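Local atomic coordinates of pectate lyase (Pectobacterium carotovorum, PDB entry 4U4B), a protein that probably cleaves pectate and methylated pectins within the chain by calcium-dependent beta-elimination, giving oligosaccharides with unsaturated galacturonosyl ends. Residues R48-R53 / I65-S70; K118-E123 / G138-G143. One frame throughout, in Å; residues are numbered along the deposited sequence.

Contact 1. Residues R48-R53 / I65-S70; sequences RQDVYR and IAELNS
Val51 meets three side chains of the neighbouring strand at once, and its two methyls divide them. With CG1 anti to the backbone N (chi1 -180°), that methyl leans on Ile65 CG1 at 3.6 Å, while CG2 is turned the other way along the strand, against Leu68 CD1, also at 3.6 Å. Between them Val51 CB stands directly across from Ala66 CB. Ile65 then reaches on past Val51: its CG2 lies over the centre of one face of the Arg53 guanidinium, whose NH1 is taken by Asp77 and Thr79. Phe75 touches Ile65, Ala66 and Leu68, and Leu37 touches Val51, so the apolar row is packed from outside the hairpin as well.

Residues 48-53 and 65-68 run antiparallel, their axes at 169°. Ile65 and Ala66 both sit opposite Val51, a classic beta bulge: Val51 O takes a bond of 2.8 Å from Ile65 N and only a weak one from Ala66 N. Where the strand gives way to the loop at Asn69, the extended Gln49 side chain brings its amide to the backbone of the other segment; NE2 gives a nearly straight bond of 2.9 Å to Asn69 O, which lies in the amide plane. Its other NE2 bond goes to Asp72 O, and Trp39 NE1 donates to OE1, so the flat group is fixed from both ends.

On the other face Asp50 and Glu67 lie side by side, Asp50 OD1 resting on Glu67 CG at 3.5 Å with their carboxylate planes 53° apart. The salt bridge from Lys64, and a longer, weak one from Arg48 NE to Asp50 OD1, probably offset this crowding of negative charge, whereas the face round Val51 combines its apolar row with an amide bonded through both N and O.

Contact 2. Residues K118-E123 / G138-G143; sequences KAASPE and GGITLG
Ala120 and Gly138 bring their backbones closest, CA to CA at 4.5 Å, where an irregular chain passes a turn that leads into the short strand 141-142. Gly138 has phi 60°, a value that by itself favours glycine, and here the lack of a side chain matters doubly: a beta carbon would be driven into Ala119 O, which instead rests 3.7 Å from Gly138 CA. Gly139, with phi 84°, carries the turn onward. The two chains are linked through water, since one molecule donates to both Lys118 O at 2.7 Å and Gly138 O at 2.8 Å, spanning carbonyls that could not bond each other directly.

These segments lie near the start of the parallel beta-helix of this polysaccharide lyase family 3 enzyme. Residues 141-142 pair in parallel with strand 167-169 of the next turn of the coil, and residues 118-123 belong to the connection that enters it. Ser121 forms an ST turn there, its OG accepting from Glu123 N, while its backbone bonds to Asp136.

Lys118 lies alongside the glycine. Its chain leaves anti to the backbone N and bends at chi2 (61°), which carries the aliphatic part across the turn until CE touches Gly138 CA at 3.6 Å; the amine beyond forms a salt bridge with Asp136, whose other carboxylate oxygen accepts from Gly138 N. Further along, Ala120 CB meets the CG2 branch of Ile140 at 3.9 Å, a single methyl-to-methyl touch. Ile140 also touches Leu167 and Cys124.

In the fold
The two contacts lie at similar distances from the centre of the chain, their own centres about 19 Å and 18 Å from it, but differ in burial. They do not touch: their centres are about 26 Å apart and their nearest atoms about 15 Å. Contact 1, partly buried, joins two strands of a hairpin in the four-stranded antiparallel sheet of the N-terminal part, where 63-68 is an outermost strand. Contact 2, on the surface, buries less than a third as much area and ties the approach to the beta-helix to an early turn. Antiparallel backbone pairing, interrupted by a bulge, joins with apolar and charged side chains in the first, whereas the second depends on glycine, one bridging water and light apolar touches.

Contact 1. Residues R48-R53 / I65-S70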
loop_
_atom_site.group_PDB
_atom_site.type_symbol
_atom_site.label_atom_id
_atom_site.label_comp_id
_atom_site.label_asym_id
_atom_site.label_seq_id
_atom_site.Cartn_x
_atom_site.Cartn_y
_atom_site.Cartn_z
ATOM N N ARG A 48 8.774 6.396 -18.836
ATOM C CA ARG A 48 8.504 7.627 -18.095
ATOM C C ARG A 48 7.003 7.747 -17.882
ATOM O O ARG A 48 6.216 7.148 -18.638
ATOM C CB ARG A 48 9.029 8.854 -18.856
ATOM C CG ARG A 48 8.781 10.226 -18.181
ATOM C CD ARG A 48 9.299 11.418 -19.032
ATOM N NE ARG A 48 8.306 12.009 -19.945
ATOM C CZ ARG A 48 8.349 11.920 -21.271
ATOM N NH1 ARG A 48 9.327 11.256 -21.876
ATOM N NH2 ARG A 48 7.412 12.498 -22.001
ATOM N N GLN A 49 6.600 8.518 -16.876
ATOM C CA GLN A 49 5.183 8.797 -16.634
ATOM C C GLN A 49 5.015 10.265 -16.296
ATOM O O GLN A 49 5.836 10.850 -15.587
ATOM C CB GLN A 49 4.613 7.932 -15.497
ATOM C CG GLN A 49 4.835 6.449 -15.650
ATOM C CD GLN A 49 4.244 5.674 -14.489
ATOM O OE1 GLN A 49 3.073 5.295 -14.515
ATOM N NE2 GLN A 49 5.046 5.449 -13.459
ATOM N N ASP A 50 3.960 10.867 -16.825
ATOM C CA ASP A 50 3.685 12.267 -16.590
ATOM C C ASP A 50 2.419 12.414 -15.784
ATOM O O ASP A 50 1.403 11.794 -16.099
ATOM C CB ASP A 50 3.529 13.029 -17.903
ATOM C CG ASP A 50 4.826 13.180 -18.644
ATOM O OD1 ASP A 50 5.876 13.429 -17.997
ATOM O OD2 ASP A 50 4.784 13.057 -19.885
ATOM N N VAL A 51 2.484 13.258 -14.768
ATOM C CA VAL A 51 1.315 13.612 -13.998
ATOM C C VAL A 51 0.842 15.006 -14.381
ATOM O O VAL A 51 1.604 15.966 -14.280
ATOM C CB VAL A 51 1.599 13.573 -12.477
ATOM C CG1 VAL A 51 0.354 13.944 -11.716
ATOM C CG2 VAL A 51 2.105 12.203 -12.061
ATOM N N TYR A 52 -0.417 15.094 -14.807
ATOM C CA TYR A 52 -1.068 16.349 -15.144
ATOM C C TYR A 52 -2.152 16.724 -14.155
ATOM O O TYR A 52 -2.893 15.869 -13.639
ATOM C CB TYR A 52 -1.694 16.284 -16.537
ATOM C CG TYR A 52 -0.686 16.134 -17.642
ATOM C CD1 TYR A 52 -0.143 17.248 -18.269
ATOM C CD2 TYR A 52 -0.267 14.876 -18.049
ATOM C CE1 TYR A 52 0.798 17.107 -19.271
ATOM C CE2 TYR A 52 0.655 14.722 -19.055
ATOM C CZ TYR A 52 1.187 15.834 -19.658
ATOM O OH TYR A 52 2.114 15.668 -20.659
ATOM N N ARG A 53 -2.263 18.018 -13.917
ATOM C CA ARG A 53 -3.293 18.562 -13.060
ATOM C C ARG A 53 -3.911 19.807 -13.664
ATOM O O ARG A 53 -3.208 20.723 -14.123
ATOM C CB ARG A 53 -2.728 18.887 -11.687
ATOM C CG ARG A 53 -3.782 19.342 -10.701
ATOM C CD ARG A 53 -3.144 19.779 -9.402
ATOM N NE ARG A 53 -2.509 21.092 -9.531
ATOM C CZ ARG A 53 -1.622 21.572 -8.671
ATOM N NH1 ARG A 53 -1.249 20.826 -7.630
ATOM N NH2 ARG A 53 -1.093 22.786 -8.859
ATOM N N ILE A 65 2.708 18.415 -13.493
ATOM C CA ILE A 65 3.170 18.661 -12.136
ATOM C C ILE A 65 4.160 17.604 -11.656
ATOM O O ILE A 65 4.753 17.749 -10.587
ATOM C CB ILE A 65 2.000 18.731 -11.122
ATOM C CG1 ILE A 65 1.328 17.363 -10.964
ATOM C CG2 ILE A 65 0.992 19.809 -11.524
ATOM C CD1 ILE A 65 0.327 17.327 -9.843
ATOM N N ALA A 66 4.362 16.543 -12.426
ATOM C CA ALA A 66 5.381 15.567 -12.041
ATOM C C ALA A 66 5.920 14.796 -13.226
ATOM O O ALA A 66 5.196 14.525 -14.183
ATOM C CB ALA A 66 4.819 14.585 -11.002
ATOM N N GLU A 67 7.197 14.447 -13.147
ATOM C CA GLU A 67 7.814 13.536 -14.093
ATOM C C GLU A 67 8.394 12.367 -13.333
ATOM O O GLU A 67 9.386 12.509 -12.630
ATOM C CB GLU A 67 8.890 14.245 -14.918
ATOM C CG GLU A 67 8.292 14.995 -16.085
ATOM C CD GLU A 67 9.305 15.862 -16.821
ATOM O OE1 GLU A 67 10.514 15.686 -16.597
ATOM O OE2 GLU A 67 8.877 16.710 -17.619
ATOM N N LEU A 68 7.752 11.214 -13.474
ATOM C CA LEU A 68 8.062 10.042 -12.670
ATOM C C LEU A 68 8.822 8.987 -13.469
ATOM O O LEU A 68 8.827 9.025 -14.709
ATOM C CB LEU A 68 6.775 9.444 -12.125
ATOM C CG LEU A 68 5.845 10.440 -11.439
ATOM C CD1 LEU A 68 4.574 9.748 -11.001
ATOM C CD2 LEU A 68 6.547 11.060 -10.257
ATOM N N ASN A 69 9.456 8.047 -12.764
ATOM C CA ASN A 69 10.073 6.898 -13.415
ATOM C C ASN A 69 8.992 5.945 -13.925
ATOM O O ASN A 69 7.799 6.257 -13.853
ATOM C CB ASN A 69 11.044 6.173 -12.470
ATOM C CG ASN A 69 10.376 5.673 -11.190
ATOM O OD1 ASN A 69 9.184 5.343 -11.168
ATOM N ND2 ASN A 69 11.152 5.607 -10.116
ATOM N N SER A 70 9.409 4.783 -14.422
ATOM C CA SER A 70 8.495 3.873 -15.079
ATOM C C SER A 70 7.750 2.963 -14.108
ATOM O O SER A 70 6.772 2.311 -14.488
ATOM C CB SER A 70 9.252 3.017 -16.088
ATOM O OG SER A 70 10.166 2.173 -15.426
#

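Contact 2. Residues K118-E123 / G138-G143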
loop_
_atom_site.group_PDB
_atom_site.type_symbol
_atom_site.label_atom_id
_atom_site.label_comp_id
_atom_site.label_asym_id
_atom_site.label_seq_id
_atom_site.Cartn_x
_atom_site.Cartn_y
_atom_site.Cartn_z
ATOM N N LYS A 118 -16.948 2.121 -16.663
ATOM C CA LYS A 118 -15.945 1.285 -16.025
ATOM C C LYS A 118 -16.621 0.226 -15.166
ATOM O O LYS A 118 -17.290 0.539 -14.179
ATOM C CB LYS A 118 -14.980 2.142 -15.196
ATOM C CG LYS A 118 -13.956 1.359 -14.410
ATOM C CD LYS A 118 -13.044 0.533 -15.309
ATOM C CE LYS A 118 -12.025 -0.239 -14.464
ATOM N NZ LYS A 118 -11.045 -1.029 -15.271
ATOM N N ALA A 119 -16.442 -1.030 -15.556
ATOM C CA ALA A 119 -17.054 -2.147 -14.848
ATOM C C ALA A 119 -16.191 -2.648 -13.694
ATOM O O ALA A 119 -14.972 -2.495 -13.702
ATOM C CB ALA A 119 -17.329 -3.280 -15.816
ATOM N N ALA A 120 -16.843 -3.234 -12.696
ATOM C CA ALA A 120 -16.159 -4.027 -11.688
ATOM C C ALA A 120 -16.394 -5.499 -11.981
ATOM O O ALA A 120 -17.473 -5.879 -12.453
ATOM C CB ALA A 120 -16.656 -3.690 -10.289
ATOM N N SER A 121 -15.388 -6.318 -11.711
ATOM C CA SER A 121 -15.562 -7.755 -11.744
ATOM C C SER A 121 -16.730 -8.126 -10.834
ATOM O O SER A 121 -16.867 -7.572 -9.735
ATOM C CB SER A 121 -14.285 -8.462 -11.302
ATOM O OG SER A 121 -14.557 -9.815 -10.974
ATOM N N PRO A 122 -17.600 -9.032 -11.303
ATOM C CA PRO A 122 -18.727 -9.498 -10.488
ATOM C C PRO A 122 -18.235 -10.067 -9.164
ATOM O O PRO A 122 -18.904 -9.965 -8.135
ATOM C CB PRO A 122 -19.365 -10.587 -11.359
ATOM C CG PRO A 122 -18.993 -10.216 -12.737
ATOM C CD PRO A 122 -17.607 -9.633 -12.646
ATOM N N GLU A 123 -17.038 -10.633 -9.181
ATOM C CA GLU A 123 -16.506 -11.268 -7.988
ATOM C C GLU A 123 -16.008 -10.279 -6.924
ATOM O O GLU A 123 -15.672 -10.692 -5.813
ATOM C CB GLU A 123 -15.392 -12.231 -8.373
ATOM C CG GLU A 123 -15.862 -13.306 -9.342
ATOM C CD GLU A 123 -14.937 -14.483 -9.359
ATOM O OE1 GLU A 123 -15.324 -15.555 -8.852
ATOM O OE2 GLU A 123 -13.811 -14.334 -9.858
ATOM N N GLY A 138 -12.541 -1.978 -10.402
ATOM C CA GLY A 138 -13.072 -0.803 -11.081
ATOM C C GLY A 138 -13.324 0.402 -10.192
ATOM O O GLY A 138 -14.169 1.239 -10.501
ATOM N N GLY A 139 -12.587 0.499 -9.088
ATOM C CA GLY A 139 -12.676 1.667 -8.226
ATOM C C GLY A 139 -13.802 1.687 -7.197
ATOM O O GLY A 139 -14.013 2.711 -6.534
ATOM N N ILE A 140 -14.520 0.575 -7.040
ATOM C CA ILE A 140 -15.625 0.545 -6.078
ATOM C C ILE A 140 -15.086 0.552 -4.667
ATOM O O ILE A 140 -13.903 0.304 -4.446
ATOM C CB ILE A 140 -16.537 -0.707 -6.224
ATOM C CG1 ILE A 140 -15.767 -1.963 -5.826
ATOM C CG2 ILE A 140 -17.088 -0.817 -7.613
ATOM C CD1 ILE A 140 -16.522 -3.276 -6.053
ATOM N N THR A 141 -15.974 0.812 -3.714
ATOM C CA THR A 141 -15.646 0.739 -2.305
ATOM C C THR A 141 -16.273 -0.478 -1.621
ATOM O O THR A 141 -17.477 -0.735 -1.753
ATOM C CB THR A 141 -16.117 1.998 -1.560
ATOM O OG1 THR A 141 -15.637 3.171 -2.235
ATOM C CG2 THR A 141 -15.599 1.986 -0.127
ATOM N N LEU A 142 -15.455 -1.201 -0.866
ATOM C CA LEU A 142 -15.928 -2.348 -0.093
ATOM C C LEU A 142 -15.438 -2.221 1.342
ATOM O O LEU A 142 -14.452 -1.515 1.603
ATOM C CB LEU A 142 -15.428 -3.669 -0.690
ATOM C CG LEU A 142 -15.943 -4.064 -2.074
ATOM C CD1 LEU A 142 -15.362 -5.414 -2.460
ATOM C CD2 LEU A 142 -17.462 -4.111 -2.079
ATOM N N GLY A 143 -16.101 -2.921 2.265
ATOM C CA GLY A 143 -15.642 -2.968 3.632
ATOM C C GLY A 143 -16.415 -3.930 4.514
ATOM O O GLY A 143 -17.587 -4.202 4.271
HETATM O O HOH W 1 -16.639 0.364 -11.601
#